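Local coordinates for protein putative hydrolase (Chloroflexus aurantiacus J-10-fl, PDB 3CMN) that is a putative hydrolase of largely helical structure, probably a zincin-like metallopeptidase, captured here as the apoenzyme, at residues 50-55 against 180-185; 139-144 against 154-159. All coordinates share one frame; numbering follows the deposited sequence.

Contact 1 (50-55 against 180-185); sequences RMVALS and WITLHE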
ATOM      1  N   ARG A  50      13.378 -10.750 -12.569  1.00 34.56           N
ATOM      2  CA  ARG A  50      14.561 -11.097 -11.804  1.00 33.08           C
ATOM      3  C   ARG A  50      14.642 -10.315 -10.499  1.00 32.27           C
ATOM      4  O   ARG A  50      15.165 -10.822  -9.512  1.00 33.70           O
ATOM      5  CB  ARG A  50      15.832 -10.890 -12.630  1.00 33.16           C
ATOM      6  CG  ARG A  50      16.153  -9.442 -12.928  1.00 34.71           C
ATOM      7  CD  ARG A  50      17.615  -9.269 -13.294  1.00 34.39           C
ATOM      8  NE  ARG A  50      18.041  -7.918 -12.967  1.00 35.43           N
ATOM      9  CZ  ARG A  50      18.003  -6.904 -13.817  1.00 34.39           C
ATOM     10  NH1 ARG A  50      17.577  -7.094 -15.055  1.00 34.27           N
ATOM     11  NH2 ARG A  50      18.336  -5.689 -13.414  1.00 32.15           N
ATOM     12  N   MET A  51      14.135  -9.084 -10.470  1.00 31.54           N
ATOM     13  CA  MET A  51      14.182  -8.317  -9.225  1.00 30.87           C
ATOM     14  C   MET A  51      13.266  -8.943  -8.151  1.00 33.19           C
ATOM     15  O   MET A  51      13.542  -8.821  -6.959  1.00 34.35           O
ATOM     16  CB  MET A  51      13.796  -6.841  -9.454  1.00 29.79           C
ATOM     17  CG  MET A  51      14.698  -6.069 -10.423  1.00 26.28           C
ATOM     18  SD  MET A  51      14.304  -4.338 -10.470  1.00 22.70           S
ATOM     19  CE  MET A  51      15.865  -3.644 -11.040  1.00 26.45           C
ATOM     20  N   VAL A  52      12.181  -9.604  -8.566  1.00 34.23           N
ATOM     21  CA  VAL A  52      11.288 -10.249  -7.605  1.00 36.11           C
ATOM     22  C   VAL A  52      11.877 -11.605  -7.184  1.00 37.02           C
ATOM     23  O   VAL A  52      11.720 -12.021  -6.038  1.00 37.48           O
ATOM     24  CB  VAL A  52       9.835 -10.494  -8.162  1.00 36.74           C
ATOM     25  CG1 VAL A  52       9.184  -9.191  -8.594  1.00 35.86           C
ATOM     26  CG2 VAL A  52       9.860 -11.471  -9.299  1.00 40.07           C
ATOM     27  N   ALA A  53      12.562 -12.283  -8.107  1.00 36.88           N
ATOM     28  CA  ALA A  53      13.178 -13.581  -7.814  1.00 36.98           C
ATOM     29  C   ALA A  53      14.198 -13.422  -6.699  1.00 37.13           C
ATOM     30  O   ALA A  53      14.374 -14.303  -5.860  1.00 38.57           O
ATOM     31  CB  ALA A  53      13.857 -14.136  -9.053  1.00 37.42           C
ATOM     32  N   LEU A  54      14.862 -12.275  -6.700  1.00 36.34           N
ATOM     33  CA  LEU A  54      15.853 -11.948  -5.698  1.00 36.51           C
ATOM     34  C   LEU A  54      15.156 -11.491  -4.413  1.00 38.32           C
ATOM     35  O   LEU A  54      15.448 -11.965  -3.302  1.00 38.13           O
ATOM     36  CB  LEU A  54      16.721 -10.804  -6.213  1.00 36.73           C
ATOM     37  CG  LEU A  54      17.755 -10.286  -5.212  1.00 37.95           C
ATOM     38  CD1 LEU A  54      18.928 -11.235  -5.242  1.00 39.71           C
ATOM     39  CD2 LEU A  54      18.210  -8.862  -5.554  1.00 36.88           C
ATOM     40  N   SER A  55      14.236 -10.543  -4.589  1.00 38.92           N
ATOM     41  CA  SER A  55      13.488  -9.943  -3.499  1.00 38.78           C
ATOM     42  C   SER A  55      12.768 -10.874  -2.549  1.00 37.81           C
ATOM     43  O   SER A  55      13.004 -10.809  -1.348  1.00 36.77           O
ATOM     44  CB  SER A  55      12.479  -8.936  -4.055  1.00 39.12           C
ATOM     45  OG  SER A  55      13.112  -7.705  -4.332  1.00 39.48           O
ATOM     46  N   TRP A 180      14.260  -0.700  -5.894  1.00 31.90           N
ATOM     47  CA  TRP A 180      13.726  -0.088  -4.690  1.00 34.53           C
ATOM     48  C   TRP A 180      12.215  -0.338  -4.659  1.00 35.16           C
ATOM     49  O   TRP A 180      11.656  -0.720  -3.633  1.00 35.64           O
ATOM     50  CB  TRP A 180      14.000   1.417  -4.697  1.00 34.80           C
ATOM     51  CG  TRP A 180      13.433   2.141  -3.506  1.00 37.84           C
ATOM     52  CD1 TRP A 180      14.021   2.291  -2.284  1.00 38.32           C
ATOM     53  CD2 TRP A 180      12.151   2.789  -3.414  1.00 39.84           C
ATOM     54  NE1 TRP A 180      13.191   2.992  -1.440  1.00 39.13           N
ATOM     55  CE2 TRP A 180      12.038   3.309  -2.106  1.00 40.02           C
ATOM     56  CE3 TRP A 180      11.089   2.977  -4.311  1.00 41.49           C
ATOM     57  CZ2 TRP A 180      10.904   4.007  -1.666  1.00 41.78           C
ATOM     58  CZ3 TRP A 180       9.960   3.672  -3.873  1.00 42.32           C
ATOM     59  CH2 TRP A 180       9.880   4.177  -2.561  1.00 42.71           C
ATOM     60  N   ILE A 181      11.575  -0.125  -5.803  1.00 34.43           N
ATOM     61  CA  ILE A 181      10.141  -0.313  -5.959  1.00 34.37           C
ATOM     62  C   ILE A 181       9.728  -1.764  -5.799  1.00 34.12           C
ATOM     63  O   ILE A 181       8.715  -2.068  -5.176  1.00 35.59           O
ATOM     64  CB  ILE A 181       9.683   0.213  -7.335  1.00 35.23           C
ATOM     65  CG1 ILE A 181       9.598   1.738  -7.270  1.00 36.40           C
ATOM     66  CG2 ILE A 181       8.343  -0.390  -7.728  1.00 35.97           C
ATOM     67  CD1 ILE A 181       9.336   2.384  -8.587  1.00 36.95           C
ATOM     68  N   THR A 182      10.514  -2.661  -6.366  1.00 33.35           N
ATOM     69  CA  THR A 182      10.217  -4.074  -6.260  1.00 32.95           C
ATOM     70  C   THR A 182      10.303  -4.515  -4.801  1.00 34.76           C
ATOM     71  O   THR A 182       9.450  -5.251  -4.316  1.00 35.26           O
ATOM     72  CB  THR A 182      11.187  -4.892  -7.126  1.00 32.12           C
ATOM     73  OG1 THR A 182      11.003  -4.531  -8.503  1.00 30.02           O
ATOM     74  CG2 THR A 182      10.948  -6.380  -6.944  1.00 27.98           C
ATOM     75  N   LEU A 183      11.333  -4.047  -4.103  1.00 36.37           N
ATOM     76  CA  LEU A 183      11.533  -4.386  -2.699  1.00 36.65           C
ATOM     77  C   LEU A 183      10.373  -3.865  -1.861  1.00 36.19           C
ATOM     78  O   LEU A 183       9.866  -4.538  -0.970  1.00 33.99           O
ATOM     79  CB  LEU A 183      12.839  -3.778  -2.198  1.00 37.96           C
ATOM     80  CG  LEU A 183      14.116  -4.441  -2.697  1.00 39.00           C
ATOM     81  CD1 LEU A 183      15.319  -3.639  -2.233  1.00 38.31           C
ATOM     82  CD2 LEU A 183      14.174  -5.874  -2.179  1.00 40.54           C
ATOM     83  N   HIS A 184       9.966  -2.644  -2.155  1.00 36.58           N
ATOM     84  CA  HIS A 184       8.868  -2.027  -1.451  1.00 37.89           C
ATOM     85  C   HIS A 184       7.586  -2.848  -1.714  1.00 38.04           C
ATOM     86  O   HIS A 184       6.815  -3.143  -0.808  1.00 37.75           O
ATOM     87  CB  HIS A 184       8.746  -0.594  -1.954  1.00 40.38           C
ATOM     88  CG  HIS A 184       7.638   0.179  -1.325  1.00 43.66           C
ATOM     89  ND1 HIS A 184       6.591   0.699  -2.057  1.00 45.57           N
ATOM     90  CD2 HIS A 184       7.413   0.532  -0.038  1.00 45.20           C
ATOM     91  CE1 HIS A 184       5.769   1.339  -1.247  1.00 47.48           C
ATOM     92  NE2 HIS A 184       6.244   1.254  -0.018  1.00 47.94           N
ATOM     93  N   GLU A 185       7.403  -3.246  -2.961  1.00 38.08           N
ATOM     94  CA  GLU A 185       6.250  -4.025  -3.393  1.00 38.66           C
ATOM     95  C   GLU A 185       6.180  -5.396  -2.709  1.00 37.54           C
ATOM     96  O   GLU A 185       5.124  -5.818  -2.215  1.00 37.65           O
ATOM     97  CB  GLU A 185       6.338  -4.244  -4.905  1.00 42.03           C
ATOM     98  CG  GLU A 185       5.033  -4.316  -5.623  1.00 48.26           C
ATOM     99  CD  GLU A 185       4.532  -2.946  -6.005  1.00 51.69           C
ATOM    100  OE1 GLU A 185       4.180  -2.169  -5.087  1.00 52.11           O
ATOM    101  OE2 GLU A 185       4.500  -2.653  -7.225  1.00 53.09           O
TER
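Thr182 presses its methyl group into helix 50-55, where CG2 rests among Met51 O, Val52 CG1 and, a turn later, Ser55 OG. CG2 lies 3.7 Å from Val52 CG1 and 3.6 Å from Ser55 OG. A beta-branched threonine suits this place because it offers an apolar and a polar arm. With CG2 anti to the backbone N, the methyl faces Val52 and Ser55, while OG1, on the remaining branch (chi1 -63°), bonds back to the carbonyl of Arg178 in its own helix and also packs beside Met51. Met51 crosses Thr182 at about a right angle: its CB and then its SD pass Thr182 OG1, at 3.7 and 3.8 Å, before the terminal methyl leads away.

Leu183 follows, and its CD2 meets Ser55 OG, modelled at 3.0 Å; this is shorter than an ordinary contact, so the exact distance is doubtful. Serine is small enough to let the helices close here, and its hydroxyl is satisfied within its own helix, since Ser55 OG donates to Met51 O at 2.9 Å. That oxygen also receives Ser55 N, the two donors arriving from opposite faces of the carbonyl plane.

The local axes approach to 9.4 Å at a crossing angle of -49°. Around this buried helix pair, the side chains of Ile181 and Glu185 lean on strand 155-158, Phe158 of that strand also touches Thr182, and helix 248-279 packs against Leu183 through Met272. Helix 41-63 thus backs helix 174-193, which carries the HExxH pattern.

Contact 2 (139-144 against 154-159); sequences LGQYDL and GSLYFV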
ATOM      1  N   LEU A 139       2.084   3.704  -8.740  1.00 30.02           N
ATOM      2  CA  LEU A 139       3.298   3.069  -9.218  1.00 31.22           C
ATOM      3  C   LEU A 139       3.215   1.550  -9.197  1.00 30.54           C
ATOM      4  O   LEU A 139       3.772   0.893 -10.065  1.00 29.33           O
ATOM      5  CB  LEU A 139       4.491   3.553  -8.384  1.00 31.31           C
ATOM      6  CG  LEU A 139       5.330   4.786  -8.793  1.00 33.57           C
ATOM      7  CD1 LEU A 139       4.571   5.759  -9.680  1.00 31.05           C
ATOM      8  CD2 LEU A 139       5.814   5.460  -7.510  1.00 31.89           C
ATOM      9  N   GLY A 140       2.501   0.995  -8.225  1.00 31.56           N
ATOM     10  CA  GLY A 140       2.390  -0.453  -8.147  1.00 34.00           C
ATOM     11  C   GLY A 140       1.260  -1.024  -7.302  1.00 34.83           C
ATOM     12  O   GLY A 140       0.379  -0.311  -6.836  1.00 34.72           O
ATOM     13  N   GLN A 141       1.319  -2.336  -7.101  1.00 35.54           N
ATOM     14  CA  GLN A 141       0.322  -3.090  -6.356  1.00 36.91           C
ATOM     15  C   GLN A 141      -0.233  -2.578  -5.028  1.00 36.97           C
ATOM     16  O   GLN A 141      -1.449  -2.569  -4.829  1.00 39.16           O
ATOM     17  CB  GLN A 141       0.832  -4.512  -6.126  1.00 37.61           C
ATOM     18  CG  GLN A 141       0.743  -5.407  -7.340  1.00 40.65           C
ATOM     19  CD  GLN A 141      -0.171  -6.602  -7.120  1.00 38.71           C
ATOM     20  OE1 GLN A 141      -0.435  -7.363  -8.038  1.00 40.54           O
ATOM     21  NE2 GLN A 141      -0.653  -6.768  -5.898  1.00 40.46           N
ATOM     22  N   TYR A 142       0.634  -2.165  -4.117  1.00 35.69           N
ATOM     23  CA  TYR A 142       0.167  -1.742  -2.799  1.00 34.20           C
ATOM     24  C   TYR A 142       0.185  -0.257  -2.480  1.00 34.56           C
ATOM     25  O   TYR A 142       0.496   0.133  -1.362  1.00 35.32           O
ATOM     26  CB  TYR A 142       0.952  -2.511  -1.726  1.00 32.08           C
ATOM     27  CG  TYR A 142       0.787  -4.018  -1.846  1.00 30.00           C
ATOM     28  CD1 TYR A 142       1.580  -4.766  -2.719  1.00 30.07           C
ATOM     29  CD2 TYR A 142      -0.227  -4.679  -1.150  1.00 29.84           C
ATOM     30  CE1 TYR A 142       1.358  -6.135  -2.903  1.00 30.47           C
ATOM     31  CE2 TYR A 142      -0.458  -6.039  -1.322  1.00 30.10           C
ATOM     32  CZ  TYR A 142       0.330  -6.762  -2.199  1.00 31.75           C
ATOM     33  OH  TYR A 142       0.055  -8.097  -2.387  1.00 33.13           O
ATOM     34  N   ASP A 143      -0.162   0.578  -3.448  1.00 34.89           N
ATOM     35  CA  ASP A 143      -0.157   2.014  -3.204  1.00 35.90           C
ATOM     36  C   ASP A 143      -1.435   2.460  -2.528  1.00 35.98           C
ATOM     37  O   ASP A 143      -1.453   3.441  -1.780  1.00 36.05           O
ATOM     38  CB  ASP A 143       0.027   2.775  -4.516  1.00 37.33           C
ATOM     39  CG  ASP A 143       1.441   2.665  -5.057  1.00 40.05           C
ATOM     40  OD1 ASP A 143       1.713   3.279  -6.102  1.00 40.81           O
ATOM     41  OD2 ASP A 143       2.281   1.974  -4.435  1.00 41.91           O
ATOM     42  N   LEU A 144      -2.505   1.720  -2.789  1.00 35.38           N
ATOM     43  CA  LEU A 144      -3.805   2.032  -2.224  1.00 35.48           C
ATOM     44  C   LEU A 144      -4.249   0.907  -1.289  1.00 35.96           C
ATOM     45  O   LEU A 144      -4.548  -0.198  -1.724  1.00 35.53           O
ATOM     46  CB  LEU A 144      -4.805   2.230  -3.360  1.00 35.11           C
ATOM     47  CG  LEU A 144      -4.343   3.213  -4.448  1.00 35.32           C
ATOM     48  CD1 LEU A 144      -5.366   3.245  -5.567  1.00 34.39           C
ATOM     49  CD2 LEU A 144      -4.151   4.605  -3.848  1.00 35.83           C
ATOM     50  N   GLY A 154       0.370 -14.410  -5.511  1.00 43.75           N
ATOM     51  CA  GLY A 154       1.038 -15.101  -6.601  1.00 42.14           C
ATOM     52  C   GLY A 154       1.581 -14.227  -7.716  1.00 40.41           C
ATOM     53  O   GLY A 154       2.229 -14.726  -8.637  1.00 41.67           O
ATOM     54  N   SER A 155       1.328 -12.925  -7.653  1.00 38.41           N
ATOM     55  CA  SER A 155       1.803 -12.035  -8.703  1.00 36.14           C
ATOM     56  C   SER A 155       1.941 -10.600  -8.238  1.00 33.98           C
ATOM     57  O   SER A 155       1.437 -10.236  -7.190  1.00 33.43           O
ATOM     58  CB  SER A 155       0.836 -12.078  -9.884  1.00 37.47           C
ATOM     59  OG  SER A 155      -0.433 -11.587  -9.492  1.00 38.82           O
ATOM     60  N   LEU A 156       2.642  -9.791  -9.027  1.00 31.67           N
ATOM     61  CA  LEU A 156       2.816  -8.375  -8.726  1.00 30.48           C
ATOM     62  C   LEU A 156       2.798  -7.616 -10.040  1.00 27.44           C
ATOM     63  O   LEU A 156       3.216  -8.144 -11.070  1.00 26.38           O
ATOM     64  CB  LEU A 156       4.150  -8.125  -8.012  1.00 31.14           C
ATOM     65  CG  LEU A 156       4.259  -8.522  -6.536  1.00 33.03           C
ATOM     66  CD1 LEU A 156       5.689  -8.331  -6.062  1.00 33.09           C
ATOM     67  CD2 LEU A 156       3.319  -7.662  -5.694  1.00 32.38           C
ATOM     68  N   TYR A 157       2.284  -6.389 -10.016  1.00 25.94           N
ATOM     69  CA  TYR A 157       2.268  -5.567 -11.225  1.00 24.11           C
ATOM     70  C   TYR A 157       2.963  -4.257 -10.938  1.00 22.42           C
ATOM     71  O   TYR A 157       3.050  -3.824  -9.793  1.00 20.62           O
ATOM     72  CB  TYR A 157       0.838  -5.324 -11.755  1.00 25.60           C
ATOM     73  CG  TYR A 157      -0.097  -4.514 -10.863  1.00 28.02           C
ATOM     74  CD1 TYR A 157       0.098  -3.140 -10.667  1.00 26.72           C
ATOM     75  CD2 TYR A 157      -1.202  -5.120 -10.247  1.00 27.51           C
ATOM     76  CE1 TYR A 157      -0.784  -2.388  -9.876  1.00 29.33           C
ATOM     77  CE2 TYR A 157      -2.095  -4.374  -9.456  1.00 28.24           C
ATOM     78  CZ  TYR A 157      -1.878  -3.013  -9.273  1.00 28.89           C
ATOM     79  OH  TYR A 157      -2.729  -2.278  -8.469  1.00 33.45           O
ATOM     80  N   PHE A 158       3.476  -3.646 -11.992  1.00 23.48           N
ATOM     81  CA  PHE A 158       4.180  -2.383 -11.892  1.00 23.00           C
ATOM     82  C   PHE A 158       3.655  -1.504 -13.010  1.00 23.56           C
ATOM     83  O   PHE A 158       3.568  -1.946 -14.148  1.00 24.93           O
ATOM     84  CB  PHE A 158       5.693  -2.610 -12.062  1.00 21.32           C
ATOM     85  CG  PHE A 158       6.265  -3.631 -11.104  1.00 21.88           C
ATOM     86  CD1 PHE A 158       6.149  -4.991 -11.356  1.00 21.77           C
ATOM     87  CD2 PHE A 158       6.882  -3.225  -9.920  1.00 21.62           C
ATOM     88  CE1 PHE A 158       6.636  -5.938 -10.440  1.00 22.51           C
ATOM     89  CE2 PHE A 158       7.372  -4.158  -8.997  1.00 19.85           C
ATOM     90  CZ  PHE A 158       7.247  -5.519  -9.259  1.00 21.20           C
ATOM     91  N   VAL A 159       3.250  -0.296 -12.677  1.00 24.89           N
ATOM     92  CA  VAL A 159       2.838   0.632 -13.723  1.00 27.03           C
ATOM     93  C   VAL A 159       4.033   1.413 -14.258  1.00 27.22           C
ATOM     94  O   VAL A 159       4.245   2.551 -13.887  1.00 28.10           O
ATOM     95  CB  VAL A 159       1.752   1.600 -13.222  1.00 25.91           C
ATOM     96  CG1 VAL A 159       1.090   2.311 -14.392  1.00 20.00           C
ATOM     97  CG2 VAL A 159       0.720   0.857 -12.387  1.00 20.00           C
TER
HETATM   98  O   HOH W   1      -2.234   0.312  -6.758  1.00 33.76           O
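Asp143 OD1 grips the backbone N-H groups of Leu139 and Gly140, residues whose backbones meet Val159 and Phe158 across the contact. It lies 2.7 Å from Leu139 N, met nearly along its C-O axis, and 3.2 Å from Gly140 N, above the carboxylate plane. A short acidic side chain can thus pin the start of the type I turn from Gly140 to Asp143. Val159 N gives Leu139 O a bond of 2.9 Å from above the carbonyl plane, beside the single bridge of Gly140 with Phe158, where a residue without a side chain lets the CA atoms come to 4.6 Å.

Gln141 suits the ring of Tyr157 with an aliphatic CG and a polar end: CG lies over one face, a CH-pi contact 3.6 Å from the centroid, and the bend at chi2 (-118°) carries CD beside the ring, with Gln141 OE1 packed 3.2 Å from Tyr157 CD2. A water joins Tyr157 OH to Gly140 O. Leu156 CD2 touches the edge of the Tyr142 ring at CE1.

Strand 155-158 pairs in parallel with strand 73-76. A strand packed beside the HExxH-bearing helix is consistent with a zincin-like catalytic domain.

In the fold
Contact 1 is wholly buried yet lies farther from the chain centre, about 15 Å against about 9 Å for the partly buried contact 2 (centre to centre). The first joins two helices through methyls and a thioether packed against hydroxyl and carbonyl oxygens, with no hydrogen bond crossing between them; the second joins a loop to a strand and relies on a backbone bond, a water bridge and ring contacts. Contact 2 is nested within the chain loop that contact 1 closes, and its strand 155-158 packs on helix 174-193 of contact 1, Phe158 touching both Thr182 and Glu185. Glu185 OE2 also reaches Gln141 N in a weak hydrogen bond, placing the glutamate of the probable HExxH site, metal-free here, beside the turn.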